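Tail protein, 43 kDa (Neisseria meningitidis MC58, PDB 3D37) is of unknown function but probably serves as a baseplate hub component of a Mu-like phage tail. Local coordinates at residues 278-283 and 333-338. Numbering follows the deposited sequence.
Sequences FTLTIT and LRLKED
Leu280 and Leu335 face each other as a hydrogen-bonded pair in an antiparallel ladder within the C-terminal phage-barrel domain, where strand 278-285 runs between strands 202-208 and 330-337. Leu280 N reaches Leu335 O at 3.0 Å almost straight, 168° at the hydrogen, and the return bond, Leu335 N to Leu280 O, is 2.7 Å. Ile282 and Leu333 form the next such pair; between the two, Thr281 CA brings its hydrogen to Leu333 O.

The buried face is tight. Leu280 and Leu335 run alongside each other into the core, Leu280 CD2 4.1 Å from Leu335 CD1, which also meets Ile282 CD1 at 3.7 Å. Met203 and Ile205 of one flanking strand and Phe314 and Leu316 of strand 310-324 close around this apolar cluster.

The other face, with Thr279, Thr281 and Arg334, is more open and polar; Arg334 turns its guanidinium away to Asp28 and Asp30. Near Phe278 a water joins Glu337 N to Phe278 O. Lys336 bends about its CB-CG bond (chi2 -75°), which sets CD near Phe278 O; its NZ, also bonded to Leu275 O, donates to Thr279 OG1 at 3.0 Å and to Phe278 O at 3.0 Å, with NZ lying 45° out of the plane of that carbonyl.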
ATOM      1  N   PHE A 278      33.762  -2.798   1.548  1.00 29.97           N
ATOM      2  CA  PHE A 278      33.060  -3.974   0.986  1.00 29.85           C
ATOM      3  C   PHE A 278      32.227  -4.637   2.076  1.00 28.88           C
ATOM      4  O   PHE A 278      32.732  -4.893   3.168  1.00 26.59           O
ATOM      5  CB  PHE A 278      34.056  -4.979   0.356  1.00 30.86           C
ATOM      6  CG  PHE A 278      33.418  -6.276  -0.072  1.00 31.60           C
ATOM      7  CD1 PHE A 278      32.920  -6.434  -1.342  1.00 33.96           C
ATOM      8  CD2 PHE A 278      33.324  -7.332   0.815  1.00 35.17           C
ATOM      9  CE1 PHE A 278      32.353  -7.578  -1.737  1.00 35.44           C
ATOM     10  CE2 PHE A 278      32.747  -8.495   0.431  1.00 35.77           C
ATOM     11  CZ  PHE A 278      32.254  -8.627  -0.844  1.00 36.45           C
ATOM     12  N   THR A 279      30.958  -4.894   1.769  1.00 29.13           N
ATOM     13  CA  THR A 279      30.079  -5.677   2.661  1.00 29.88           C
ATOM     14  C   THR A 279      29.265  -6.648   1.819  1.00 28.94           C
ATOM     15  O   THR A 279      28.696  -6.262   0.805  1.00 29.73           O
ATOM     16  CB  THR A 279      29.080  -4.776   3.473  1.00 29.89           C
ATOM     17  OG1 THR A 279      29.798  -3.655   3.999  1.00 32.98           O
ATOM     18  CG2 THR A 279      28.413  -5.593   4.626  1.00 28.89           C
ATOM     19  N   LEU A 280      29.238  -7.904   2.254  1.00 28.65           N
ATOM     20  CA  LEU A 280      28.359  -8.945   1.736  1.00 27.94           C
ATOM     21  C   LEU A 280      27.339  -9.247   2.815  1.00 27.35           C
ATOM     22  O   LEU A 280      27.718  -9.691   3.897  1.00 26.94           O
ATOM     23  CB  LEU A 280      29.180 -10.183   1.418  1.00 28.24           C
ATOM     24  CG  LEU A 280      28.440 -11.474   1.033  1.00 28.04           C
ATOM     25  CD1 LEU A 280      27.657 -11.340  -0.241  1.00 26.87           C
ATOM     26  CD2 LEU A 280      29.499 -12.651   0.981  1.00 27.88           C
ATOM     27  N   THR A 281      26.077  -8.934   2.562  1.00 26.98           N
ATOM     28  CA  THR A 281      24.960  -9.212   3.490  1.00 27.57           C
ATOM     29  C   THR A 281      24.111 -10.370   2.969  1.00 28.05           C
ATOM     30  O   THR A 281      23.476 -10.282   1.910  1.00 28.51           O
ATOM     31  CB  THR A 281      24.089  -7.933   3.746  1.00 26.94           C
ATOM     32  OG1 THR A 281      24.952  -6.843   4.078  1.00 29.16           O
ATOM     33  CG2 THR A 281      23.156  -8.121   4.874  1.00 27.97           C
ATOM     34  N   ILE A 282      24.162 -11.504   3.673  1.00 28.26           N
ATOM     35  CA  ILE A 282      23.370 -12.669   3.292  1.00 27.99           C
ATOM     36  C   ILE A 282      22.218 -12.874   4.261  1.00 28.52           C
ATOM     37  O   ILE A 282      22.386 -12.821   5.477  1.00 28.50           O
ATOM     38  CB  ILE A 282      24.270 -13.919   3.243  1.00 29.30           C
ATOM     39  CG1 ILE A 282      25.227 -13.788   2.060  1.00 29.13           C
ATOM     40  CG2 ILE A 282      23.405 -15.232   3.222  1.00 27.60           C
ATOM     41  CD1 ILE A 282      26.288 -14.833   1.974  1.00 26.29           C
ATOM     42  N   THR A 283      21.035 -13.121   3.729  1.00 28.35           N
ATOM     43  CA  THR A 283      19.917 -13.478   4.545  1.00 28.25           C
ATOM     44  C   THR A 283      19.574 -14.995   4.354  1.00 28.53           C
ATOM     45  O   THR A 283      19.506 -15.468   3.197  1.00 27.11           O
ATOM     46  CB  THR A 283      18.707 -12.568   4.217  1.00 30.01           C
ATOM     47  OG1 THR A 283      19.114 -11.181   4.334  1.00 32.20           O
ATOM     48  CG2 THR A 283      17.565 -12.858   5.179  1.00 29.23           C
ATOM     49  N   LEU A 333      23.261 -11.888   7.894  1.00 26.16           N
ATOM     50  CA  LEU A 333      24.678 -12.144   8.120  1.00 25.45           C
ATOM     51  C   LEU A 333      25.502 -11.063   7.406  1.00 25.97           C
ATOM     52  O   LEU A 333      25.453 -10.962   6.175  1.00 25.31           O
ATOM     53  CB  LEU A 333      25.062 -13.546   7.633  1.00 26.04           C
ATOM     54  CG  LEU A 333      24.200 -14.747   8.123  1.00 28.28           C
ATOM     55  CD1 LEU A 333      24.569 -15.976   7.297  1.00 28.25           C
ATOM     56  CD2 LEU A 333      24.388 -14.976   9.626  1.00 25.31           C
ATOM     57  N   ARG A 334      26.164 -10.209   8.177  1.00 24.76           N
ATOM     58  CA  ARG A 334      26.958  -9.105   7.617  1.00 26.24           C
ATOM     59  C   ARG A 334      28.391  -9.579   7.567  1.00 25.60           C
ATOM     60  O   ARG A 334      29.070  -9.667   8.564  1.00 25.70           O
ATOM     61  CB  ARG A 334      26.813  -7.817   8.442  1.00 25.66           C
ATOM     62  CG  ARG A 334      25.332  -7.403   8.507  1.00 28.60           C
ATOM     63  CD  ARG A 334      25.147  -5.979   9.069  1.00 28.59           C
ATOM     64  NE  ARG A 334      25.520  -5.892  10.472  1.00 25.52           N
ATOM     65  CZ  ARG A 334      24.682  -6.046  11.487  1.00 28.97           C
ATOM     66  NH1 ARG A 334      23.397  -6.346  11.294  1.00 29.98           N
ATOM     67  NH2 ARG A 334      25.138  -5.953  12.711  1.00 28.01           N
ATOM     68  N   LEU A 335      28.809  -9.918   6.361  1.00 26.43           N
ATOM     69  CA  LEU A 335      30.060 -10.574   6.085  1.00 25.73           C
ATOM     70  C   LEU A 335      31.093  -9.623   5.468  1.00 26.18           C
ATOM     71  O   LEU A 335      30.770  -8.719   4.675  1.00 25.40           O
ATOM     72  CB  LEU A 335      29.781 -11.766   5.193  1.00 25.62           C
ATOM     73  CG  LEU A 335      29.033 -12.925   5.836  1.00 24.59           C
ATOM     74  CD1 LEU A 335      28.375 -13.802   4.787  1.00 25.01           C
ATOM     75  CD2 LEU A 335      30.005 -13.738   6.766  1.00 20.46           C
ATOM     76  N   LYS A 336      32.348  -9.832   5.846  1.00 27.14           N
ATOM     77  CA  LYS A 336      33.447  -9.000   5.433  1.00 27.45           C
ATOM     78  C   LYS A 336      34.538  -9.860   4.849  1.00 28.53           C
ATOM     79  O   LYS A 336      34.586 -11.061   5.105  1.00 28.31           O
ATOM     80  CB  LYS A 336      33.986  -8.198   6.635  1.00 27.17           C
ATOM     81  CG  LYS A 336      32.946  -7.198   7.249  1.00 26.90           C
ATOM     82  CD  LYS A 336      32.838  -5.990   6.306  1.00 28.61           C
ATOM     83  CE  LYS A 336      32.141  -4.805   6.846  1.00 29.73           C
ATOM     84  NZ  LYS A 336      32.161  -3.723   5.838  1.00 27.01           N
ATOM     85  N   GLU A 337      35.394  -9.231   4.035  1.00 29.00           N
ATOM     86  CA  GLU A 337      36.610  -9.847   3.555  1.00 29.23           C
ATOM     87  C   GLU A 337      37.350 -10.554   4.699  1.00 29.88           C
ATOM     88  O   GLU A 337      37.566  -9.998   5.799  1.00 28.83           O
ATOM     89  CB  GLU A 337      37.527  -8.795   2.932  1.00 29.20           C
ATOM     90  CG  GLU A 337      38.756  -9.338   2.239  1.00 30.12           C
ATOM     91  CD  GLU A 337      39.610  -8.268   1.561  1.00 31.72           C
ATOM     92  OE1 GLU A 337      39.333  -7.049   1.689  1.00 32.87           O
ATOM     93  OE2 GLU A 337      40.615  -8.675   0.956  1.00 37.47           O
ATOM     94  N   ASP A 338      37.790 -11.770   4.406  1.00 30.43           N
ATOM     95  CA  ASP A 338      38.547 -12.591   5.371  1.00 30.20           C
ATOM     96  C   ASP A 338      39.963 -12.121   5.648  1.00 30.35           C
ATOM     97  O   ASP A 338      40.633 -11.574   4.784  1.00 31.16           O
ATOM     98  CB  ASP A 338      38.549 -14.023   4.835  1.00 31.49           C
ATOM     99  CG  ASP A 338      38.921 -15.071   5.878  1.00 31.24           C
ATOM    100  OD1 ASP A 338      38.495 -14.936   7.042  1.00 32.55           O
ATOM    101  OD2 ASP A 338      39.614 -16.037   5.462  1.00 32.57           O
TER
HETATM  102  O   HOH W   1      35.167  -6.271   3.773  1.00 22.78           O